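Long-range contacts in glutathione synthetase-like effector 30 (Gpa-GSS30-apo) (Globodera pallida, PDB 5OET), which probably acts as a secreted effector of a plant-parasitic nematode, having evolved from a housekeeping glutathione synthetase, an ATP-dependent ligase: residues V160-Q165 and I336-Y341; R117-Y122 and Y341-S346; V453-F458 and N468-P473; P88-P93 and V518-Y523; M228-L233 and H267-I272. All coordinates share one frame; numbering follows the deposited sequence.

How the interactions relate
Interactions 1 and 2 lie on the opposite side of the chain's centre from interactions 3 and 4. Interactions 1 and 2 have centres 10 Å apart, share Y341 and join where F163 CG meets F343 CE2 at 3.5 Å. Interaction 5 adjoins interaction 1, as M162 CE packs 3.7 Å from L233 CD2. Interactions 3 and 4 have centres 9 Å apart, and H457 O and L91 N lie 2.8 Å apart, a probable hydrogen bond. Interactions 1, 3 and 4 all reach one large mixed sheet, although the centres of 1 and 3 are 36 Å apart. The magnesium ion seen here is bound by H406 and E426, which belong to none of the five contacts.

Interaction 1 of 5, residues V160-Q165 and I336-Y341; sequences VAMFCQ and IKTPPY
M162 runs its side chain out fully extended, with CG anti to the backbone N (chi1 171°). It lies alongside T338, pointing the same way, and M162 SD comes within 3.8 Å of T338 CG2. The T338 methyl is anti to its own carbonyl carbon. Its OG1 bonds instead to V311 O and D313 N of strand 306-314. M162 N gives one hydrogen bond to K337 O (3.2 Å, 165°), nearly along the C=O axis. The contact joins two sheets. Strand 160-173 belongs to the large mixed sheet, while 336-337 pairs in parallel with 306-314 of a smaller one. C164 also ties its strand to the neighbouring strand 469-484 through a disulfide to C480. At one end I336 turns its CB toward 160-165. I336 CG2, anti to the backbone N, sits 3.4 Å from V160 O. I336 CD1 meets V160 CG1 at 3.9 Å, and the two side chains cross obliquely. At the other end the chain turns through a cis peptide before P339. P339 CB lies 3.3 Å from M162 O and approaches the F163 ring obliquely. The next proline, P340, sets CD against A161 CB at 3.6 Å.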
# COMPACT_ATOMS: atom_id res chain seq x y z
N VAL A 160 -15.01 -27.09 -17.35
CA VAL A 160 -14.75 -26.49 -16.04
C VAL A 160 -14.75 -24.97 -16.15
O VAL A 160 -13.94 -24.39 -16.87
CB VAL A 160 -13.43 -26.99 -15.41
CG1 VAL A 160 -13.11 -26.23 -14.12
CG2 VAL A 160 -13.51 -28.48 -15.13
N ALA A 161 -15.66 -24.36 -15.40
CA ALA A 161 -15.79 -22.92 -15.29
C ALA A 161 -15.43 -22.53 -13.88
O ALA A 161 -15.66 -23.28 -12.95
CB ALA A 161 -17.22 -22.48 -15.60
N MET A 162 -14.84 -21.35 -13.76
CA MET A 162 -14.60 -20.67 -12.49
C MET A 162 -15.62 -19.56 -12.43
O MET A 162 -15.75 -18.80 -13.37
CB MET A 162 -13.21 -20.08 -12.46
CG MET A 162 -12.94 -19.18 -11.29
SD MET A 162 -11.18 -18.84 -11.23
CE MET A 162 -11.21 -17.36 -10.22
N PHE A 163 -16.34 -19.46 -11.32
CA PHE A 163 -17.51 -18.60 -11.26
C PHE A 163 -17.50 -17.84 -9.95
O PHE A 163 -17.71 -18.43 -8.90
CB PHE A 163 -18.75 -19.47 -11.45
CG PHE A 163 -20.04 -18.77 -11.14
CD1 PHE A 163 -20.27 -17.47 -11.58
CD2 PHE A 163 -21.04 -19.44 -10.43
CE1 PHE A 163 -21.47 -16.83 -11.29
CE2 PHE A 163 -22.24 -18.82 -10.14
CZ PHE A 163 -22.46 -17.52 -10.56
N CYS A 164 -17.21 -16.54 -10.03
CA CYS A 164 -17.13 -15.65 -8.87
C CYS A 164 -18.27 -14.63 -9.01
O CYS A 164 -18.51 -14.09 -10.09
CB CYS A 164 -15.77 -14.93 -8.78
SG CYS A 164 -14.32 -15.91 -8.21
N GLN A 165 -18.96 -14.38 -7.90
CA GLN A 165 -20.14 -13.53 -7.87
C GLN A 165 -20.03 -12.53 -6.74
O GLN A 165 -19.42 -12.83 -5.72
CB GLN A 165 -21.38 -14.39 -7.68
CG GLN A 165 -22.70 -13.83 -8.20
CD GLN A 165 -23.86 -14.74 -7.86
OE1 GLN A 165 -24.14 -15.00 -6.70
NE2 GLN A 165 -24.54 -15.26 -8.89
N ILE A 336 -9.62 -22.39 -18.80
CA ILE A 336 -10.73 -22.15 -17.91
C ILE A 336 -11.02 -20.65 -17.96
O ILE A 336 -10.11 -19.85 -17.86
CB ILE A 336 -10.42 -22.61 -16.48
CG1 ILE A 336 -10.19 -24.12 -16.48
CG2 ILE A 336 -11.58 -22.25 -15.55
CD1 ILE A 336 -9.71 -24.66 -15.14
N LYS A 337 -12.28 -20.29 -18.17
CA LYS A 337 -12.73 -18.89 -18.21
C LYS A 337 -13.35 -18.53 -16.87
O LYS A 337 -13.72 -19.42 -16.09
CB LYS A 337 -13.75 -18.65 -19.33
CG LYS A 337 -13.14 -18.29 -20.68
CD LYS A 337 -12.43 -19.45 -21.34
CE LYS A 337 -13.39 -20.58 -21.70
NZ LYS A 337 -12.72 -21.59 -22.55
N THR A 338 -13.48 -17.23 -16.62
CA THR A 338 -13.74 -16.69 -15.27
C THR A 338 -14.77 -15.54 -15.26
O THR A 338 -14.41 -14.42 -14.91
CB THR A 338 -12.42 -16.13 -14.66
OG1 THR A 338 -11.99 -14.99 -15.43
CG2 THR A 338 -11.29 -17.20 -14.61
N PRO A 339 -16.03 -15.78 -15.62
CA PRO A 339 -16.53 -17.06 -16.07
C PRO A 339 -16.73 -17.03 -17.57
O PRO A 339 -16.54 -15.99 -18.19
CB PRO A 339 -17.88 -17.14 -15.34
CG PRO A 339 -18.34 -15.72 -15.26
CD PRO A 339 -17.14 -14.83 -15.44
N PRO A 340 -17.13 -18.15 -18.16
CA PRO A 340 -17.37 -18.09 -19.60
C PRO A 340 -18.53 -17.18 -19.96
O PRO A 340 -19.32 -16.81 -19.11
CB PRO A 340 -17.65 -19.55 -19.99
CG PRO A 340 -17.82 -20.30 -18.71
CD PRO A 340 -17.14 -19.53 -17.64
N TYR A 341 -18.64 -16.83 -21.23
CA TYR A 341 -19.59 -15.81 -21.68
C TYR A 341 -21.05 -16.12 -21.38
O TYR A 341 -21.82 -15.20 -21.11
CB TYR A 341 -19.41 -15.47 -23.17
CG TYR A 341 -18.72 -14.15 -23.36
CD1 TYR A 341 -19.41 -12.97 -23.18
CD2 TYR A 341 -17.35 -14.08 -23.65
CE1 TYR A 341 -18.78 -11.74 -23.32
CE2 TYR A 341 -16.70 -12.85 -23.81
CZ TYR A 341 -17.43 -11.68 -23.63
OH TYR A 341 -16.84 -10.44 -23.77

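Interaction 2 of 5, residues R117-Y122 and Y341-S346; sequences RASCDY and YIFALS
The last turn of helix 98-119 comes up against the short helix about 342-345, with the CA atoms of S119 and F343 5.7 Å apart. S119 points its CB toward this helix. S119 CB stands 3.6 Å from the centroid of the F343 ring and only 11° off the ring normal, a CH-pi contact over one face. S119 OG lies above the same face, nearer the rim. It is hydrogen-bonded to Y115 O. S119 OG and S346 OG also lie 2.7 Å apart, in a probable hydrogen bond whose proton is not settled. This is helix packing: helices 122-127 and 141-150 flank the same short helix, with L125 touching I342, L345 and S346. The Y122 side chain leaves anti to its backbone N (chi1 -170°), which carries the ring toward I342 and L345. I342 CD1 comes obliquely to Y122 CD1 at 3.4 Å. L345 CD2 meets the ring edge at CE1 of Y122, 3.8 Å away. The Y122 hydroxyl is hydrogen-bonded to D149 OD1.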
# COMPACT_ATOMS: atom_id res chain seq x y z
N ARG A 117 -26.37 -23.19 -12.11
CA ARG A 117 -27.27 -24.18 -12.72
C ARG A 117 -28.13 -23.62 -13.84
O ARG A 117 -28.40 -24.30 -14.82
CB ARG A 117 -28.15 -24.80 -11.65
CG ARG A 117 -27.37 -25.68 -10.69
CD ARG A 117 -28.22 -26.15 -9.51
NE ARG A 117 -27.41 -26.77 -8.48
CZ ARG A 117 -27.86 -27.30 -7.34
NH1 ARG A 117 -29.17 -27.31 -7.05
NH2 ARG A 117 -27.00 -27.84 -6.47
N ALA A 118 -28.58 -22.38 -13.68
CA ALA A 118 -29.21 -21.66 -14.78
C ALA A 118 -28.27 -21.46 -15.97
O ALA A 118 -28.70 -21.51 -17.11
CB ALA A 118 -29.69 -20.31 -14.31
N SER A 119 -26.99 -21.23 -15.69
CA SER A 119 -25.95 -21.08 -16.72
C SER A 119 -25.59 -22.38 -17.45
O SER A 119 -25.14 -22.33 -18.59
CB SER A 119 -24.70 -20.44 -16.12
OG SER A 119 -25.02 -19.17 -15.58
N CYS A 120 -25.80 -23.52 -16.80
CA CYS A 120 -25.71 -24.85 -17.43
C CYS A 120 -26.91 -25.25 -18.30
O CYS A 120 -26.91 -26.34 -18.83
CB CYS A 120 -25.52 -25.94 -16.35
SG CYS A 120 -24.03 -25.77 -15.33
N ASP A 121 -27.92 -24.39 -18.44
CA ASP A 121 -29.17 -24.70 -19.15
C ASP A 121 -29.45 -23.60 -20.18
O ASP A 121 -30.30 -22.74 -19.95
CB ASP A 121 -30.33 -24.84 -18.14
CG ASP A 121 -31.62 -25.44 -18.77
OD1 ASP A 121 -31.70 -25.61 -20.01
OD2 ASP A 121 -32.56 -25.75 -17.99
N TYR A 122 -28.71 -23.64 -21.29
CA TYR A 122 -28.79 -22.63 -22.35
C TYR A 122 -30.21 -22.43 -22.91
O TYR A 122 -30.64 -21.29 -23.14
CB TYR A 122 -27.85 -22.98 -23.51
CG TYR A 122 -27.68 -21.88 -24.56
CD1 TYR A 122 -27.54 -20.53 -24.19
CD2 TYR A 122 -27.61 -22.18 -25.91
CE1 TYR A 122 -27.37 -19.53 -25.13
CE2 TYR A 122 -27.43 -21.18 -26.87
CZ TYR A 122 -27.31 -19.85 -26.47
OH TYR A 122 -27.13 -18.83 -27.38
N TYR A 341 -18.64 -16.83 -21.23
CA TYR A 341 -19.59 -15.81 -21.68
C TYR A 341 -21.05 -16.12 -21.38
O TYR A 341 -21.82 -15.20 -21.11
CB TYR A 341 -19.41 -15.47 -23.17
CG TYR A 341 -18.72 -14.15 -23.36
CD1 TYR A 341 -19.41 -12.97 -23.18
CD2 TYR A 341 -17.35 -14.08 -23.65
CE1 TYR A 341 -18.78 -11.74 -23.32
CE2 TYR A 341 -16.70 -12.85 -23.81
CZ TYR A 341 -17.43 -11.68 -23.63
OH TYR A 341 -16.84 -10.44 -23.77
N ILE A 342 -21.43 -17.40 -21.39
CA ILE A 342 -22.80 -17.84 -21.04
C ILE A 342 -23.33 -17.21 -19.74
O ILE A 342 -24.53 -16.96 -19.62
CB ILE A 342 -22.91 -19.39 -20.98
CG1 ILE A 342 -24.35 -19.85 -20.81
CG2 ILE A 342 -22.08 -19.98 -19.85
CD1 ILE A 342 -25.26 -19.46 -21.94
N PHE A 343 -22.42 -16.93 -18.80
CA PHE A 343 -22.81 -16.36 -17.51
C PHE A 343 -23.27 -14.92 -17.63
O PHE A 343 -24.08 -14.47 -16.81
CB PHE A 343 -21.68 -16.46 -16.50
CG PHE A 343 -21.53 -17.83 -15.92
CD1 PHE A 343 -21.01 -18.85 -16.67
CD2 PHE A 343 -21.94 -18.09 -14.64
CE1 PHE A 343 -20.86 -20.12 -16.14
CE2 PHE A 343 -21.80 -19.35 -14.11
CZ PHE A 343 -21.27 -20.37 -14.86
N ALA A 344 -22.78 -14.20 -18.63
CA ALA A 344 -23.27 -12.85 -18.92
C ALA A 344 -24.76 -12.84 -19.28
O ALA A 344 -25.47 -11.89 -18.94
CB ALA A 344 -22.47 -12.21 -20.04
N LEU A 345 -25.23 -13.90 -19.96
CA LEU A 345 -26.65 -14.07 -20.26
C LEU A 345 -27.48 -14.39 -18.99
O LEU A 345 -28.60 -13.90 -18.83
CB LEU A 345 -26.82 -15.17 -21.33
CG LEU A 345 -28.18 -15.32 -22.01
CD1 LEU A 345 -28.62 -14.05 -22.71
CD2 LEU A 345 -28.14 -16.47 -23.00
N SER A 346 -26.93 -15.17 -18.07
CA SER A 346 -27.64 -15.50 -16.82
C SER A 346 -27.58 -14.39 -15.76
O SER A 346 -28.15 -14.56 -14.69
CB SER A 346 -27.13 -16.82 -16.23
OG SER A 346 -25.93 -16.65 -15.49

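Interaction 3 of 5, residues V453-F458 and N468-P473; sequences VIKNHF and NLDATP
F458 lays one face of its ring over L469 CD1, which approaches F458 CD2 to 3.4 Å. The two side chains cross at about a right angle. Farther out, F458 CZ reaches A471 CB. The segments are the arms of a beta-hairpin in the large mixed sheet. They are strongly twisted, since the strand axes run 110° apart. I454 and A471 form a hydrogen-bonded antiparallel pair, with I454 N to A471 O at 2.7 Å and A471 N to I454 O at 2.6 Å. N456 and L469 make a second such pair. Beyond it the F458 backbone is hydrogen-bonded to that of T466, so the second arm carries one extra residue, and the chain turns a corner at N468. There N468 N donates to H457 ND1 at 3.0 Å, tilted 26° from the imidazole plane. This ND1 therefore acts as an acceptor, which suggests that the N-H of a neutral ring would be on NE2. N456 OD1 takes up H457 N, and N456 ND2 bonds to S94 OG and Y92 O. On the other side of the sheet K455 and D470 run side by side. The lysine chain bends at three torsions to bring its amine to the carboxylate. K455 NZ then meets D470 OD1 at 2.9 Å in a salt bridge, on the syn lone pair of that oxygen.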
# COMPACT_ATOMS: atom_id res chain seq x y z
N VAL A 453 -30.89 4.81 6.36
CA VAL A 453 -30.06 5.99 6.32
C VAL A 453 -29.28 6.03 7.62
O VAL A 453 -29.83 5.94 8.70
CB VAL A 453 -30.92 7.26 6.14
CG1 VAL A 453 -30.09 8.52 6.32
CG2 VAL A 453 -31.58 7.26 4.77
N ILE A 454 -27.97 6.17 7.50
CA ILE A 454 -27.09 6.30 8.66
C ILE A 454 -26.21 7.53 8.46
O ILE A 454 -26.20 8.13 7.38
CB ILE A 454 -26.27 5.00 8.91
CG1 ILE A 454 -25.34 4.65 7.75
CG2 ILE A 454 -27.20 3.83 9.20
CD1 ILE A 454 -23.97 5.30 7.81
N LYS A 455 -25.50 7.91 9.51
CA LYS A 455 -24.60 9.06 9.52
C LYS A 455 -23.14 8.57 9.52
O LYS A 455 -22.80 7.62 10.22
CB LYS A 455 -24.85 9.92 10.77
CG LYS A 455 -26.20 10.63 10.84
CD LYS A 455 -26.12 12.10 10.39
CE LYS A 455 -27.14 13.00 11.13
NZ LYS A 455 -28.43 13.19 10.41
N ASN A 456 -22.30 9.23 8.73
CA ASN A 456 -20.88 8.92 8.66
C ASN A 456 -20.14 10.13 8.10
O ASN A 456 -20.78 11.14 7.71
CB ASN A 456 -20.66 7.68 7.79
CG ASN A 456 -19.51 6.81 8.29
OD1 ASN A 456 -18.47 7.32 8.70
ND2 ASN A 456 -19.70 5.50 8.26
N HIS A 457 -18.82 10.04 8.07
CA HIS A 457 -17.99 11.09 7.49
C HIS A 457 -17.29 10.57 6.23
O HIS A 457 -16.82 9.44 6.21
CB HIS A 457 -16.95 11.55 8.51
CG HIS A 457 -17.50 11.70 9.89
ND1 HIS A 457 -18.33 12.73 10.24
CD2 HIS A 457 -17.36 10.92 10.99
CE1 HIS A 457 -18.69 12.59 11.51
NE2 HIS A 457 -18.12 11.49 11.98
N PHE A 458 -17.20 11.40 5.21
CA PHE A 458 -16.67 11.00 3.89
C PHE A 458 -15.33 11.69 3.59
O PHE A 458 -15.25 12.90 3.60
CB PHE A 458 -17.69 11.39 2.82
CG PHE A 458 -18.84 10.44 2.66
CD1 PHE A 458 -19.12 9.43 3.59
CD2 PHE A 458 -19.69 10.59 1.55
CE1 PHE A 458 -20.20 8.57 3.37
CE2 PHE A 458 -20.76 9.73 1.34
CZ PHE A 458 -21.02 8.72 2.26
N ASN A 468 -20.69 14.28 9.18
CA ASN A 468 -22.08 14.05 9.58
C ASN A 468 -23.07 14.04 8.40
O ASN A 468 -24.14 14.58 8.49
CB ASN A 468 -22.51 15.04 10.67
CG ASN A 468 -21.67 14.92 11.92
OD1 ASN A 468 -20.96 15.86 12.29
ND2 ASN A 468 -21.75 13.77 12.59
N LEU A 469 -22.69 13.41 7.29
CA LEU A 469 -23.60 13.18 6.18
C LEU A 469 -24.59 12.07 6.50
O LEU A 469 -24.22 11.10 7.15
CB LEU A 469 -22.83 12.73 4.94
CG LEU A 469 -22.10 13.83 4.19
CD1 LEU A 469 -21.08 13.20 3.27
CD2 LEU A 469 -23.10 14.72 3.44
N ASP A 470 -25.81 12.21 5.99
CA ASP A 470 -26.70 11.05 5.83
C ASP A 470 -26.18 10.21 4.68
O ASP A 470 -25.90 10.74 3.62
CB ASP A 470 -28.12 11.49 5.51
CG ASP A 470 -28.75 12.29 6.63
OD1 ASP A 470 -28.02 12.68 7.58
OD2 ASP A 470 -29.99 12.52 6.55
N ALA A 471 -26.04 8.90 4.89
CA ALA A 471 -25.69 7.97 3.81
C ALA A 471 -26.46 6.67 3.90
O ALA A 471 -26.90 6.29 4.97
CB ALA A 471 -24.20 7.68 3.85
N THR A 472 -26.59 5.98 2.77
CA THR A 472 -27.22 4.67 2.69
C THR A 472 -26.14 3.68 2.30
O THR A 472 -25.58 3.80 1.22
CB THR A 472 -28.37 4.61 1.64
OG1 THR A 472 -27.95 5.20 0.41
CG2 THR A 472 -29.59 5.34 2.12
N PRO A 473 -25.83 2.71 3.19
CA PRO A 473 -24.88 1.66 2.84
C PRO A 473 -25.48 0.57 1.94
O PRO A 473 -26.70 0.39 1.89
CB PRO A 473 -24.45 1.10 4.20
CG PRO A 473 -25.61 1.32 5.08
CD PRO A 473 -26.37 2.51 4.55

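Interaction 4 of 5, residues P88-P93 and V518-Y523; sequences PLSLYP and VYDSPY
D520 OD2 is gripped by two hydrogen bonds, with S502 OG and S94 OG. D520 OD1 accepts S521 N at 2.6 Å on its anti lone pair. These bonds fix the rotation of a buried carboxylate. S90 OG stands 2.9 Å from D520 OD1, brought there by the crowded position of its first torsion (chi1 59°). The two backbones run nearly parallel, 12° apart end to end. They form a single parallel bridge at L89 and Y519, which joins strand 83-90 to the C-terminal strand 517-524. Y519 N bonds to P88 O at 3.0 Å and is almost straight (171°), though above the carbonyl plane. S90 N bonds to Y519 O, also at 3.0 Å, nearly along the C=O axis. P88 O lies as well at the edge of the Y519 ring, in its plane. Apolar contacts frame the bridge. V518 CG2 meets P88 CB at 3.8 Å. P93 and Y523 lie side by side, with their CB atoms 4.0 Å apart.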
# COMPACT_ATOMS: atom_id res chain seq x y z
N PRO A 88 -11.95 7.09 -2.37
CA PRO A 88 -12.76 7.70 -1.33
C PRO A 88 -13.40 6.66 -0.39
O PRO A 88 -13.83 5.60 -0.82
CB PRO A 88 -13.82 8.47 -2.13
CG PRO A 88 -13.92 7.72 -3.41
CD PRO A 88 -12.51 7.33 -3.71
N LEU A 89 -13.45 7.02 0.88
CA LEU A 89 -13.75 6.12 1.98
C LEU A 89 -14.56 6.83 3.05
O LEU A 89 -14.53 8.06 3.18
CB LEU A 89 -12.45 5.59 2.58
CG LEU A 89 -11.44 6.64 3.12
CD1 LEU A 89 -11.54 6.81 4.62
CD2 LEU A 89 -9.99 6.29 2.77
N SER A 90 -15.32 6.05 3.80
CA SER A 90 -15.97 6.57 4.98
C SER A 90 -14.91 6.49 6.07
O SER A 90 -14.08 5.57 6.05
CB SER A 90 -17.19 5.73 5.34
OG SER A 90 -16.79 4.40 5.57
N LEU A 91 -14.94 7.46 6.99
CA LEU A 91 -13.92 7.53 8.03
C LEU A 91 -14.05 6.36 9.01
O LEU A 91 -13.04 5.79 9.46
CB LEU A 91 -14.01 8.85 8.78
CG LEU A 91 -12.91 9.18 9.80
CD1 LEU A 91 -11.51 9.13 9.22
CD2 LEU A 91 -13.13 10.55 10.40
N TYR A 92 -15.30 6.02 9.33
CA TYR A 92 -15.61 5.00 10.30
C TYR A 92 -16.57 4.03 9.66
O TYR A 92 -17.26 4.37 8.69
CB TYR A 92 -16.23 5.63 11.56
CG TYR A 92 -15.22 6.35 12.43
CD1 TYR A 92 -14.29 5.63 13.17
CD2 TYR A 92 -15.18 7.75 12.49
CE1 TYR A 92 -13.34 6.27 13.95
CE2 TYR A 92 -14.23 8.41 13.28
CZ TYR A 92 -13.30 7.66 14.01
OH TYR A 92 -12.36 8.26 14.81
N PRO A 93 -16.61 2.80 10.19
CA PRO A 93 -17.51 1.82 9.60
C PRO A 93 -18.95 2.19 9.92
O PRO A 93 -19.23 2.67 11.00
CB PRO A 93 -17.08 0.49 10.24
CG PRO A 93 -16.31 0.85 11.46
CD PRO A 93 -15.83 2.26 11.31
N VAL A 518 -18.71 5.72 -1.95
CA VAL A 518 -17.58 5.70 -1.05
C VAL A 518 -17.40 4.27 -0.51
O VAL A 518 -18.36 3.59 -0.25
CB VAL A 518 -17.82 6.76 0.06
CG1 VAL A 518 -17.49 6.27 1.46
CG2 VAL A 518 -17.06 8.03 -0.25
N TYR A 519 -16.17 3.82 -0.34
CA TYR A 519 -15.97 2.50 0.21
C TYR A 519 -16.20 2.57 1.69
O TYR A 519 -15.88 3.55 2.32
CB TYR A 519 -14.57 1.98 -0.07
CG TYR A 519 -14.41 1.63 -1.50
CD1 TYR A 519 -14.79 0.36 -1.98
CD2 TYR A 519 -13.93 2.58 -2.41
CE1 TYR A 519 -14.66 0.05 -3.33
CE2 TYR A 519 -13.80 2.28 -3.75
CZ TYR A 519 -14.17 1.02 -4.20
OH TYR A 519 -14.04 0.79 -5.53
N ASP A 520 -16.73 1.50 2.23
CA ASP A 520 -17.14 1.49 3.61
C ASP A 520 -16.93 0.07 4.12
O ASP A 520 -16.51 -0.79 3.36
CB ASP A 520 -18.62 1.90 3.67
CG ASP A 520 -19.02 2.45 5.03
OD1 ASP A 520 -18.39 2.07 6.04
OD2 ASP A 520 -19.98 3.26 5.08
N SER A 521 -17.18 -0.17 5.39
CA SER A 521 -17.24 -1.54 5.90
C SER A 521 -18.25 -1.61 7.07
O SER A 521 -18.47 -0.62 7.76
CB SER A 521 -15.85 -2.03 6.30
OG SER A 521 -15.44 -1.47 7.53
N PRO A 522 -18.89 -2.77 7.26
CA PRO A 522 -19.99 -2.80 8.20
C PRO A 522 -19.50 -2.88 9.64
O PRO A 522 -18.47 -3.50 9.90
CB PRO A 522 -20.72 -4.09 7.82
CG PRO A 522 -19.62 -4.98 7.38
CD PRO A 522 -18.61 -4.10 6.71
N TYR A 523 -20.22 -2.20 10.54
CA TYR A 523 -20.09 -2.41 11.97
C TYR A 523 -21.41 -3.06 12.43
O TYR A 523 -22.46 -2.43 12.37
CB TYR A 523 -19.82 -1.10 12.72
CG TYR A 523 -19.39 -1.30 14.15
CD1 TYR A 523 -20.33 -1.44 15.18
CD2 TYR A 523 -18.03 -1.34 14.49
CE1 TYR A 523 -19.93 -1.60 16.50
CE2 TYR A 523 -17.63 -1.52 15.80
CZ TYR A 523 -18.57 -1.65 16.81
OH TYR A 523 -18.16 -1.82 18.11

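Interaction 5 of 5, residues M228-L233 and H267-I272; sequences MAAETL and HQLESI
A230 points its CB toward the end of helix 259-270. A230 CB lies 3.9 Å from Q268 CB and also touches L269 CB and I272 CD1. Here the CA atoms of A230 and L269 come to 4.9 Å, so helix 225-240 and its neighbour pack closely. L269 leaves anti to its backbone N (chi1 -173°), which brings L269 CD1 to 3.6 Å from A230 O. I272 lies just past the helix end, with CG1 in the crowded position (chi1 73°). The I272 and E231 side chains cross at about a right angle, with I272 CD1 3.7 Å from E231 CG. The polar ends lead off: E231 OE1 forms a salt bridge with R495, and Q268 OE1 is hydrogen-bonded to T227 OG1. From the same turn, E270 forms a salt bridge with R206 of the second subunit, and H267 meets W57 of that subunit edge to face. No hydrogen bond links the two segments. Their contact thus rests on apolar packing, including the aliphatic parts of E231 and Q268.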
# COMPACT_ATOMS: atom_id res chain seq x y z
N MET A 228 -9.37 -15.15 -1.11
CA MET A 228 -10.47 -15.94 -1.67
C MET A 228 -10.29 -16.15 -3.17
O MET A 228 -10.42 -17.28 -3.68
CB MET A 228 -11.79 -15.22 -1.45
CG MET A 228 -12.99 -15.85 -2.14
SD MET A 228 -14.31 -14.70 -2.55
CE MET A 228 -13.60 -13.72 -3.86
N ALA A 229 -10.06 -15.03 -3.87
CA ALA A 229 -9.85 -15.03 -5.31
C ALA A 229 -8.61 -15.87 -5.68
O ALA A 229 -8.67 -16.71 -6.55
CB ALA A 229 -9.72 -13.60 -5.83
N ALA A 230 -7.51 -15.63 -4.96
CA ALA A 230 -6.29 -16.41 -5.13
C ALA A 230 -6.52 -17.90 -4.96
O ALA A 230 -6.12 -18.68 -5.82
CB ALA A 230 -5.22 -15.92 -4.15
N GLU A 231 -7.19 -18.30 -3.88
CA GLU A 231 -7.44 -19.72 -3.60
C GLU A 231 -8.27 -20.39 -4.69
O GLU A 231 -8.11 -21.59 -4.92
CB GLU A 231 -8.16 -19.93 -2.26
CG GLU A 231 -7.31 -19.66 -1.01
CD GLU A 231 -8.14 -19.56 0.29
OE1 GLU A 231 -7.57 -19.84 1.38
OE2 GLU A 231 -9.36 -19.22 0.25
N THR A 232 -9.14 -19.64 -5.34
CA THR A 232 -10.00 -20.16 -6.40
C THR A 232 -9.26 -20.27 -7.74
O THR A 232 -9.48 -21.22 -8.50
CB THR A 232 -11.27 -19.28 -6.55
OG1 THR A 232 -11.93 -19.19 -5.28
CG2 THR A 232 -12.23 -19.87 -7.56
N LEU A 233 -8.42 -19.28 -8.05
CA LEU A 233 -7.51 -19.36 -9.21
C LEU A 233 -6.51 -20.52 -9.12
O LEU A 233 -6.29 -21.22 -10.10
CB LEU A 233 -6.73 -18.04 -9.40
CG LEU A 233 -7.50 -16.86 -10.02
CD1 LEU A 233 -6.73 -15.57 -9.78
CD2 LEU A 233 -7.75 -17.07 -11.52
N HIS A 267 -0.35 -11.22 -5.28
CA HIS A 267 0.48 -11.15 -4.06
C HIS A 267 -0.01 -12.20 -3.07
O HIS A 267 0.79 -12.78 -2.36
CB HIS A 267 0.50 -9.77 -3.42
CG HIS A 267 0.90 -8.68 -4.36
ND1 HIS A 267 0.51 -7.36 -4.18
CD2 HIS A 267 1.63 -8.70 -5.50
CE1 HIS A 267 0.99 -6.62 -5.17
NE2 HIS A 267 1.67 -7.41 -5.98
N GLN A 268 -1.31 -12.47 -3.05
CA GLN A 268 -1.84 -13.57 -2.23
C GLN A 268 -1.57 -14.96 -2.82
O GLN A 268 -1.32 -15.90 -2.07
CB GLN A 268 -3.34 -13.37 -1.96
CG GLN A 268 -3.65 -12.22 -1.01
CD GLN A 268 -2.96 -12.38 0.33
OE1 GLN A 268 -3.10 -13.41 0.99
NE2 GLN A 268 -2.18 -11.38 0.71
N LEU A 269 -1.65 -15.09 -4.13
CA LEU A 269 -1.40 -16.37 -4.82
C LEU A 269 0.01 -16.90 -4.57
O LEU A 269 0.19 -18.09 -4.37
CB LEU A 269 -1.65 -16.22 -6.32
CG LEU A 269 -1.61 -17.46 -7.21
CD1 LEU A 269 -2.62 -18.50 -6.75
CD2 LEU A 269 -1.89 -17.08 -8.66
N GLU A 270 1.00 -16.00 -4.57
CA GLU A 270 2.39 -16.32 -4.22
C GLU A 270 2.58 -16.95 -2.85
O GLU A 270 3.31 -17.90 -2.70
CB GLU A 270 3.22 -15.04 -4.23
CG GLU A 270 3.48 -14.47 -5.61
CD GLU A 270 3.87 -13.00 -5.59
OE1 GLU A 270 4.29 -12.50 -4.53
OE2 GLU A 270 3.77 -12.35 -6.65
N SER A 271 1.94 -16.38 -1.84
CA SER A 271 2.11 -16.86 -0.47
C SER A 271 1.20 -18.04 -0.07
O SER A 271 1.24 -18.48 1.06
CB SER A 271 1.87 -15.69 0.49
OG SER A 271 0.52 -15.28 0.39
N ILE A 272 0.36 -18.55 -0.99
CA ILE A 272 -0.40 -19.78 -0.74
C ILE A 272 0.08 -20.93 -1.64
O ILE A 272 -0.68 -21.88 -1.88
CB ILE A 272 -1.95 -19.58 -0.87
CG1 ILE A 272 -2.42 -19.39 -2.32
CG2 ILE A 272 -2.41 -18.41 -0.00
CD1 ILE A 272 -3.93 -19.36 -2.47